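2-oxoglutarate-dependent dioxygenase tropC (Talaromyces stipitatus, PDB 6XJJ) is a non-haem iron, 2-oxoglutarate-dependent dioxygenase that acts in the biosynthesis of fungal tropolones. Local coordinates at residues T244-T258 against P275-M289. Numbering follows the deposited sequence.
Sequences TDFGCVSILLQQKGT and PVIEDAFVINMGDTM. With FE (Fe (III) ion), chain B.
Asn-284 meets Asp-245 and Ser-250 on the iron side of an antiparallel strand pair. Strands 249-253 and 281-285 run at 158° to each other. Ser-250 and Asn-284 form a hydrogen-bonded pair, as do Leu-252 and Val-282. Asn-284 can be followed outward. Its CB starts on the sheet face that also carries Ser-250, Leu-252 and Val-282. CG stands between the backbone N and the carbonyl carbon (chi1 59°), which turns the amide towards the neighbouring strand. OD1 lies against CB of Ser-250. Asn-284 ND2 gives Asp-245 OD2 a nearly straight hydrogen bond, 2.9 Å long with an N-H...O angle of 175°. That oxygen lies in the plane of the amide, but ND2 comes from above the carboxylate plane. Ser-250 OG reaches the same Asp-245 OD2 from the opposite face, at 3.0 Å. The other oxygen, Asp-245 OD1, binds the iron at 2.4 Å; His-243 and His-302 complete the protein ligands.

On the other sheet face, CG2 of Ile-251 packs on CD1 of Ile-283 and CB of Phe-281. Val-249 CG2 lies near CE of Met-285. Helix 171-204 packs on Ile-251 and Phe-281.

Beyond Gly-286, the helix N-cap residue, Thr-288 holds the loop that leads into strand 249-253. Thr-288 N and Thr-288 OG1 both donate to Phe-246 O, each at 2.9 Å. Asp-287 N donates a hydrogen bond to Asp-245 O at 2.9 Å. Asp-287 OD2 accepts from Thr-244 OG1 through its syn lone pair, while Asp-287 OD1 is hydrogen-bonded to Ser-299 OG.

The strand pair belongs to the double-stranded beta-helix core typical of 2-oxoglutarate dioxygenases. Asn-284 and Ser-250 form a second shell: two donors from opposite faces of the carboxylate probably restrain its rotation and would help keep OD1 on the iron.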
ATOM      1  N   THR A 244      -4.673 -10.420  -4.951  1.00 77.81           N
ATOM      2  CA  THR A 244      -3.710 -10.300  -3.872  1.00 75.18           C
ATOM      3  C   THR A 244      -2.624  -9.330  -4.308  1.00 71.06           C
ATOM      4  O   THR A 244      -2.387  -9.119  -5.503  1.00 54.75           O
ATOM      5  CB  THR A 244      -3.067 -11.642  -3.508  1.00 73.12           C
ATOM      6  OG1 THR A 244      -2.322 -12.137  -4.626  1.00 76.51           O
ATOM      7  CG2 THR A 244      -4.115 -12.646  -3.122  1.00 59.74           C
ATOM      8  N   ASP A 245      -1.964  -8.737  -3.323  1.00 73.44           N
ATOM      9  CA  ASP A 245      -0.781  -7.937  -3.585  1.00 64.59           C
ATOM     10  C   ASP A 245       0.411  -8.872  -3.724  1.00 69.10           C
ATOM     11  O   ASP A 245       0.510  -9.874  -3.010  1.00 74.50           O
ATOM     12  CB  ASP A 245      -0.546  -6.936  -2.458  1.00 69.91           C
ATOM     13  CG  ASP A 245      -1.662  -5.905  -2.346  1.00 84.45           C
ATOM     14  OD1 ASP A 245      -2.476  -5.775  -3.285  1.00 73.05           O
ATOM     15  OD2 ASP A 245      -1.728  -5.215  -1.307  1.00 75.62           O
ATOM     16  N   PHE A 246       1.310  -8.561  -4.661  1.00 73.60           N
ATOM     17  CA  PHE A 246       2.409  -9.486  -4.920  1.00 76.77           C
ATOM     18  C   PHE A 246       3.582  -9.273  -3.964  1.00 74.19           C
ATOM     19  O   PHE A 246       4.327 -10.219  -3.689  1.00 65.67           O
ATOM     20  CB  PHE A 246       2.899  -9.346  -6.365  1.00 85.20           C
ATOM     21  CG  PHE A 246       3.837 -10.454  -6.805  1.00121.95           C
ATOM     22  CD1 PHE A 246       3.322 -11.649  -7.283  1.00140.22           C
ATOM     23  CD2 PHE A 246       5.220 -10.310  -6.736  1.00132.83           C
ATOM     24  CE1 PHE A 246       4.156 -12.677  -7.692  1.00145.24           C
ATOM     25  CE2 PHE A 246       6.062 -11.344  -7.146  1.00132.77           C
ATOM     26  CZ  PHE A 246       5.524 -12.525  -7.622  1.00140.73           C
ATOM     27  N   GLY A 247       3.757  -8.056  -3.444  1.00 77.91           N
ATOM     28  CA  GLY A 247       4.946  -7.708  -2.686  1.00 69.35           C
ATOM     29  C   GLY A 247       5.031  -8.268  -1.280  1.00 72.35           C
ATOM     30  O   GLY A 247       4.624  -9.403  -1.012  1.00 72.88           O
ATOM     31  N   CYS A 248       5.584  -7.466  -0.369  1.00 87.47           N
ATOM     32  CA  CYS A 248       5.768  -7.862   1.020  1.00 70.84           C
ATOM     33  C   CYS A 248       4.764  -7.188   1.947  1.00 69.11           C
ATOM     34  O   CYS A 248       3.967  -7.873   2.598  1.00 67.58           O
ATOM     35  CB  CYS A 248       7.204  -7.535   1.458  1.00 73.90           C
ATOM     36  SG  CYS A 248       8.508  -8.410   0.541  1.00 75.47           S
ATOM     37  N   VAL A 249       4.781  -5.857   2.021  1.00 65.29           N
ATOM     38  CA  VAL A 249       3.915  -5.099   2.916  1.00 59.67           C
ATOM     39  C   VAL A 249       3.257  -3.990   2.107  1.00 66.59           C
ATOM     40  O   VAL A 249       3.892  -3.393   1.231  1.00 62.14           O
ATOM     41  CB  VAL A 249       4.702  -4.518   4.113  1.00 73.07           C
ATOM     42  CG1 VAL A 249       3.784  -3.693   5.025  1.00 71.09           C
ATOM     43  CG2 VAL A 249       5.390  -5.642   4.892  1.00 65.36           C
ATOM     44  N   SER A 250       1.974  -3.740   2.372  1.00 71.05           N
ATOM     45  CA  SER A 250       1.261  -2.625   1.766  1.00 64.87           C
ATOM     46  C   SER A 250       0.650  -1.784   2.877  1.00 67.82           C
ATOM     47  O   SER A 250       0.175  -2.323   3.882  1.00 64.53           O
ATOM     48  CB  SER A 250       0.166  -3.094   0.799  1.00 66.82           C
ATOM     49  OG  SER A 250       0.706  -3.877  -0.257  1.00 89.15           O
ATOM     50  N   ILE A 251       0.667  -0.467   2.691  1.00 56.55           N
ATOM     51  CA  ILE A 251       0.166   0.477   3.686  1.00 57.26           C
ATOM     52  C   ILE A 251      -0.791   1.419   2.970  1.00 59.98           C
ATOM     53  O   ILE A 251      -0.379   2.153   2.061  1.00 62.20           O
ATOM     54  CB  ILE A 251       1.287   1.286   4.358  1.00 60.81           C
ATOM     55  CG1 ILE A 251       2.383   0.364   4.887  1.00 69.14           C
ATOM     56  CG2 ILE A 251       0.688   2.088   5.508  1.00 63.57           C
ATOM     57  CD1 ILE A 251       3.615   1.090   5.379  1.00 63.80           C
ATOM     58  N   LEU A 252      -2.050   1.425   3.393  1.00 57.49           N
ATOM     59  CA  LEU A 252      -3.108   2.137   2.697  1.00 68.56           C
ATOM     60  C   LEU A 252      -3.642   3.245   3.589  1.00 67.71           C
ATOM     61  O   LEU A 252      -3.812   3.052   4.797  1.00 61.81           O
ATOM     62  CB  LEU A 252      -4.252   1.182   2.324  1.00 80.81           C
ATOM     63  CG  LEU A 252      -5.481   1.694   1.569  1.00 64.22           C
ATOM     64  CD1 LEU A 252      -5.151   1.970   0.106  1.00 67.73           C
ATOM     65  CD2 LEU A 252      -6.635   0.705   1.711  1.00 77.06           C
ATOM     66  N   LEU A 253      -3.910   4.400   2.991  1.00 73.06           N
ATOM     67  CA  LEU A 253      -4.564   5.512   3.668  1.00 67.25           C
ATOM     68  C   LEU A 253      -5.934   5.717   3.040  1.00 77.06           C
ATOM     69  O   LEU A 253      -6.025   6.111   1.872  1.00 73.42           O
ATOM     70  CB  LEU A 253      -3.729   6.789   3.557  1.00 74.22           C
ATOM     71  CG  LEU A 253      -4.355   8.076   4.106  1.00 72.97           C
ATOM     72  CD1 LEU A 253      -4.599   7.980   5.604  1.00 82.40           C
ATOM     73  CD2 LEU A 253      -3.487   9.280   3.775  1.00 76.04           C
ATOM     74  N   GLN A 254      -6.991   5.462   3.804  1.00 82.73           N
ATOM     75  CA  GLN A 254      -8.331   5.666   3.288  1.00 78.54           C
ATOM     76  C   GLN A 254      -8.810   7.057   3.682  1.00 74.45           C
ATOM     77  O   GLN A 254      -8.167   7.770   4.456  1.00 91.88           O
ATOM     78  CB  GLN A 254      -9.300   4.617   3.818  1.00 83.74           C
ATOM     79  CG  GLN A 254      -8.800   3.220   3.806  1.00 80.00           C
ATOM     80  CD  GLN A 254      -9.906   2.279   4.133  1.00 95.07           C
ATOM     81  OE1 GLN A 254     -11.067   2.671   4.113  1.00125.98           O
ATOM     82  NE2 GLN A 254      -9.555   1.134   4.684  1.00 98.27           N
ATOM     83  N   GLN A 255      -9.970   7.430   3.160  1.00 88.80           N
ATOM     84  CA  GLN A 255     -10.496   8.771   3.341  1.00 75.87           C
ATOM     85  C   GLN A 255     -11.673   8.716   4.309  1.00 82.19           C
ATOM     86  O   GLN A 255     -12.553   7.860   4.171  1.00 84.83           O
ATOM     87  CB  GLN A 255     -10.929   9.351   1.996  1.00 78.66           C
ATOM     88  CG  GLN A 255     -10.922  10.856   1.925  1.00 89.82           C
ATOM     89  CD  GLN A 255     -11.278  11.351   0.543  1.00 94.45           C
ATOM     90  OE1 GLN A 255     -11.592  10.559  -0.348  1.00 87.62           O
ATOM     91  NE2 GLN A 255     -11.180  12.659   0.339  1.00100.24           N
ATOM     92  N   LYS A 256     -11.680   9.619   5.288  1.00 90.76           N
ATOM     93  CA  LYS A 256     -12.787   9.707   6.235  1.00 91.94           C
ATOM     94  C   LYS A 256     -14.107   9.917   5.506  1.00100.42           C
ATOM     95  O   LYS A 256     -14.266  10.880   4.749  1.00 90.70           O
ATOM     96  CB  LYS A 256     -12.526  10.839   7.233  1.00 90.98           C
ATOM     97  CG  LYS A 256     -13.687  11.210   8.162  1.00102.10           C
ATOM     98  CD  LYS A 256     -13.206  12.155   9.270  1.00122.21           C
ATOM     99  CE  LYS A 256     -14.337  12.949   9.914  1.00122.69           C
ATOM    100  NZ  LYS A 256     -15.432  12.106  10.465  1.00123.38           N
ATOM    101  N   GLY A 257     -15.046   9.003   5.734  1.00 87.04           N
ATOM    102  CA  GLY A 257     -16.362   9.068   5.138  1.00 97.48           C
ATOM    103  C   GLY A 257     -16.581   8.202   3.913  1.00105.50           C
ATOM    104  O   GLY A 257     -17.583   8.400   3.215  1.00102.04           O
ATOM    105  N   THR A 258     -15.688   7.256   3.626  1.00105.35           N
ATOM    106  CA  THR A 258     -15.832   6.366   2.486  1.00 96.19           C
ATOM    107  C   THR A 258     -15.758   4.921   2.956  1.00 91.78           C
ATOM    108  O   THR A 258     -15.271   4.624   4.050  1.00 97.76           O
ATOM    109  CB  THR A 258     -14.739   6.590   1.433  1.00 93.64           C
ATOM    110  OG1 THR A 258     -13.467   6.211   1.975  1.00102.77           O
ATOM    111  CG2 THR A 258     -14.685   8.043   1.025  1.00 93.20           C
ATOM    112  N   PRO A 275     -12.928  -1.265   8.176  1.00 88.83           N
ATOM    113  CA  PRO A 275     -13.482   0.035   8.566  1.00 96.29           C
ATOM    114  C   PRO A 275     -12.454   1.148   8.438  1.00 93.25           C
ATOM    115  O   PRO A 275     -11.261   0.953   8.692  1.00 80.93           O
ATOM    116  CB  PRO A 275     -13.892  -0.182  10.025  1.00 99.50           C
ATOM    117  CG  PRO A 275     -12.948  -1.228  10.516  1.00 89.81           C
ATOM    118  CD  PRO A 275     -12.655  -2.121   9.346  1.00 85.71           C
ATOM    119  N   VAL A 276     -12.931   2.324   8.024  1.00 83.37           N
ATOM    120  CA  VAL A 276     -12.107   3.527   8.028  1.00 96.89           C
ATOM    121  C   VAL A 276     -11.918   3.962   9.475  1.00 89.11           C
ATOM    122  O   VAL A 276     -12.836   4.510  10.095  1.00 99.18           O
ATOM    123  CB  VAL A 276     -12.737   4.652   7.185  1.00 96.38           C
ATOM    124  CG1 VAL A 276     -11.949   5.940   7.329  1.00 82.43           C
ATOM    125  CG2 VAL A 276     -12.757   4.261   5.734  1.00 85.00           C
ATOM    126  N   ILE A 277     -10.732   3.706  10.025  1.00 89.33           N
ATOM    127  CA  ILE A 277     -10.402   4.094  11.392  1.00 91.44           C
ATOM    128  C   ILE A 277      -9.700   5.445  11.377  1.00 86.71           C
ATOM    129  O   ILE A 277      -8.919   5.761  10.472  1.00 82.32           O
ATOM    130  CB  ILE A 277      -9.533   3.021  12.083  1.00 90.49           C
ATOM    131  CG1 ILE A 277     -10.279   1.684  12.157  1.00 80.03           C
ATOM    132  CG2 ILE A 277      -9.108   3.494  13.464  1.00 83.46           C
ATOM    133  CD1 ILE A 277     -11.592   1.745  12.924  1.00 88.80           C
ATOM    134  N   GLU A 278      -9.968   6.244  12.408  1.00 95.45           N
ATOM    135  CA  GLU A 278      -9.404   7.583  12.512  1.00103.98           C
ATOM    136  C   GLU A 278      -7.931   7.493  12.898  1.00100.67           C
ATOM    137  O   GLU A 278      -7.582   6.864  13.902  1.00102.58           O
ATOM    138  CB  GLU A 278     -10.199   8.407  13.525  1.00113.34           C
ATOM    139  CG  GLU A 278      -9.632   9.780  13.861  1.00115.76           C
ATOM    140  CD  GLU A 278     -10.616  10.602  14.674  1.00125.72           C
ATOM    141  OE1 GLU A 278     -11.730  10.099  14.944  1.00129.37           O
ATOM    142  OE2 GLU A 278     -10.283  11.745  15.051  1.00129.81           O
ATOM    143  N   ASP A 279      -7.072   8.115  12.088  1.00 93.88           N
ATOM    144  CA  ASP A 279      -5.629   8.145  12.332  1.00 95.69           C
ATOM    145  C   ASP A 279      -5.009   6.762  12.176  1.00 84.47           C
ATOM    146  O   ASP A 279      -4.119   6.372  12.934  1.00 84.54           O
ATOM    147  CB  ASP A 279      -5.315   8.721  13.711  1.00 96.64           C
ATOM    148  CG  ASP A 279      -5.624  10.195  13.798  1.00121.87           C
ATOM    149  OD1 ASP A 279      -5.770  10.824  12.729  1.00118.90           O
ATOM    150  OD2 ASP A 279      -5.722  10.728  14.923  1.00132.24           O
ATOM    151  N   ALA A 280      -5.465   6.019  11.176  1.00 86.59           N
ATOM    152  CA  ALA A 280      -4.993   4.666  10.969  1.00 74.70           C
ATOM    153  C   ALA A 280      -4.492   4.509   9.546  1.00 68.14           C
ATOM    154  O   ALA A 280      -4.828   5.287   8.651  1.00 73.13           O
ATOM    155  CB  ALA A 280      -6.092   3.637  11.260  1.00 66.80           C
ATOM    156  N   PHE A 281      -3.639   3.512   9.366  1.00 65.70           N
ATOM    157  CA  PHE A 281      -3.313   2.982   8.056  1.00 77.38           C
ATOM    158  C   PHE A 281      -3.725   1.517   8.006  1.00 69.09           C
ATOM    159  O   PHE A 281      -3.671   0.809   9.018  1.00 65.88           O
ATOM    160  CB  PHE A 281      -1.817   3.118   7.768  1.00 72.48           C
ATOM    161  CG  PHE A 281      -1.326   4.534   7.778  1.00 72.78           C
ATOM    162  CD1 PHE A 281      -1.404   5.314   6.638  1.00 62.42           C
ATOM    163  CD2 PHE A 281      -0.789   5.086   8.932  1.00 67.28           C
ATOM    164  CE1 PHE A 281      -0.949   6.619   6.641  1.00 77.21           C
ATOM    165  CE2 PHE A 281      -0.335   6.394   8.947  1.00 67.45           C
ATOM    166  CZ  PHE A 281      -0.414   7.162   7.800  1.00 77.50           C
ATOM    167  N   VAL A 282      -4.141   1.062   6.822  1.00 68.09           N
ATOM    168  CA  VAL A 282      -4.452  -0.350   6.608  1.00 76.99           C
ATOM    169  C   VAL A 282      -3.192  -1.054   6.146  1.00 65.15           C
ATOM    170  O   VAL A 282      -2.548  -0.629   5.180  1.00 63.01           O
ATOM    171  CB  VAL A 282      -5.578  -0.540   5.580  1.00 62.02           C
ATOM    172  CG1 VAL A 282      -5.807  -2.024   5.313  1.00 75.18           C
ATOM    173  CG2 VAL A 282      -6.854   0.083   6.048  1.00 63.99           C
ATOM    174  N   ILE A 283      -2.848  -2.131   6.835  1.00 65.85           N
ATOM    175  CA  ILE A 283      -1.634  -2.888   6.583  1.00 71.06           C
ATOM    176  C   ILE A 283      -2.050  -4.282   6.161  1.00 64.76           C
ATOM    177  O   ILE A 283      -2.883  -4.907   6.824  1.00 72.95           O
ATOM    178  CB  ILE A 283      -0.747  -2.957   7.836  1.00 74.98           C
ATOM    179  CG1 ILE A 283      -0.487  -1.565   8.423  1.00 64.52           C
ATOM    180  CG2 ILE A 283       0.551  -3.689   7.527  1.00 67.31           C
ATOM    181  CD1 ILE A 283       0.204  -0.615   7.508  1.00 61.60           C
ATOM    182  N   ASN A 284      -1.484  -4.767   5.061  1.00 72.79           N
ATOM    183  CA  ASN A 284      -1.675  -6.160   4.688  1.00 63.22           C
ATOM    184  C   ASN A 284      -0.390  -6.750   4.133  1.00 60.43           C
ATOM    185  O   ASN A 284       0.497  -6.041   3.647  1.00 63.41           O
ATOM    186  CB  ASN A 284      -2.761  -6.336   3.639  1.00 64.00           C
ATOM    187  CG  ASN A 284      -2.462  -5.587   2.384  1.00 54.98           C
ATOM    188  OD1 ASN A 284      -1.975  -4.467   2.437  1.00 88.62           O
ATOM    189  ND2 ASN A 284      -2.576  -6.262   1.254  1.00 61.83           N
ATOM    190  N   MET A 285      -0.334  -8.072   4.173  1.00 66.62           N
ATOM    191  CA  MET A 285       0.792  -8.839   3.672  1.00 70.86           C
ATOM    192  C   MET A 285       0.566  -9.217   2.207  1.00 73.10           C
ATOM    193  O   MET A 285      -0.571  -9.379   1.754  1.00 68.46           O
ATOM    194  CB  MET A 285       0.961 -10.104   4.509  1.00 63.18           C
ATOM    195  CG  MET A 285       1.055  -9.857   6.021  1.00 74.33           C
ATOM    196  SD  MET A 285       2.553  -9.000   6.577  1.00 76.11           S
ATOM    197  CE  MET A 285       2.016  -7.284   6.631  1.00 71.67           C
ATOM    198  N   GLY A 286       1.670  -9.359   1.471  1.00 71.29           N
ATOM    199  CA  GLY A 286       1.643  -9.756   0.083  1.00 61.50           C
ATOM    200  C   GLY A 286       2.132 -11.184  -0.122  1.00 73.82           C
ATOM    201  O   GLY A 286       2.486 -11.904   0.810  1.00 71.75           O
ATOM    202  N   ASP A 287       2.155 -11.580  -1.398  1.00 70.99           N
ATOM    203  CA  ASP A 287       2.494 -12.957  -1.749  1.00 74.72           C
ATOM    204  C   ASP A 287       3.956 -13.275  -1.443  1.00 67.76           C
ATOM    205  O   ASP A 287       4.277 -14.381  -0.992  1.00 69.57           O
ATOM    206  CB  ASP A 287       2.193 -13.197  -3.228  1.00 79.92           C
ATOM    207  CG  ASP A 287       0.714 -13.105  -3.542  1.00 68.85           C
ATOM    208  OD1 ASP A 287      -0.099 -13.214  -2.601  1.00 62.91           O
ATOM    209  OD2 ASP A 287       0.368 -12.898  -4.724  1.00 74.58           O
ATOM    210  N   THR A 288       4.860 -12.328  -1.698  1.00 72.54           N
ATOM    211  CA  THR A 288       6.270 -12.552  -1.386  1.00 79.26           C
ATOM    212  C   THR A 288       6.472 -12.810   0.103  1.00 73.65           C
ATOM    213  O   THR A 288       7.251 -13.689   0.485  1.00 74.22           O
ATOM    214  CB  THR A 288       7.104 -11.356  -1.842  1.00 68.67           C
ATOM    215  OG1 THR A 288       6.974 -11.200  -3.262  1.00 75.59           O
ATOM    216  CG2 THR A 288       8.569 -11.553  -1.502  1.00 77.21           C
ATOM    217  N   MET A 289       5.783 -12.051   0.959  1.00 66.75           N
ATOM    218  CA  MET A 289       5.846 -12.329   2.391  1.00 70.49           C
ATOM    219  C   MET A 289       5.191 -13.665   2.712  1.00 71.49           C
ATOM    220  O   MET A 289       5.681 -14.412   3.565  1.00 69.19           O
ATOM    221  CB  MET A 289       5.181 -11.201   3.183  1.00 71.70           C
ATOM    222  CG  MET A 289       5.314 -11.326   4.711  1.00 77.93           C
ATOM    223  SD  MET A 289       7.013 -11.149   5.317  1.00 75.10           S
ATOM    224  CE  MET A 289       7.268  -9.407   5.034  1.00 71.86           C
TER
HETATM  225 FE    FE B1000      -4.314  -4.170  -3.269  1.00 83.53          FE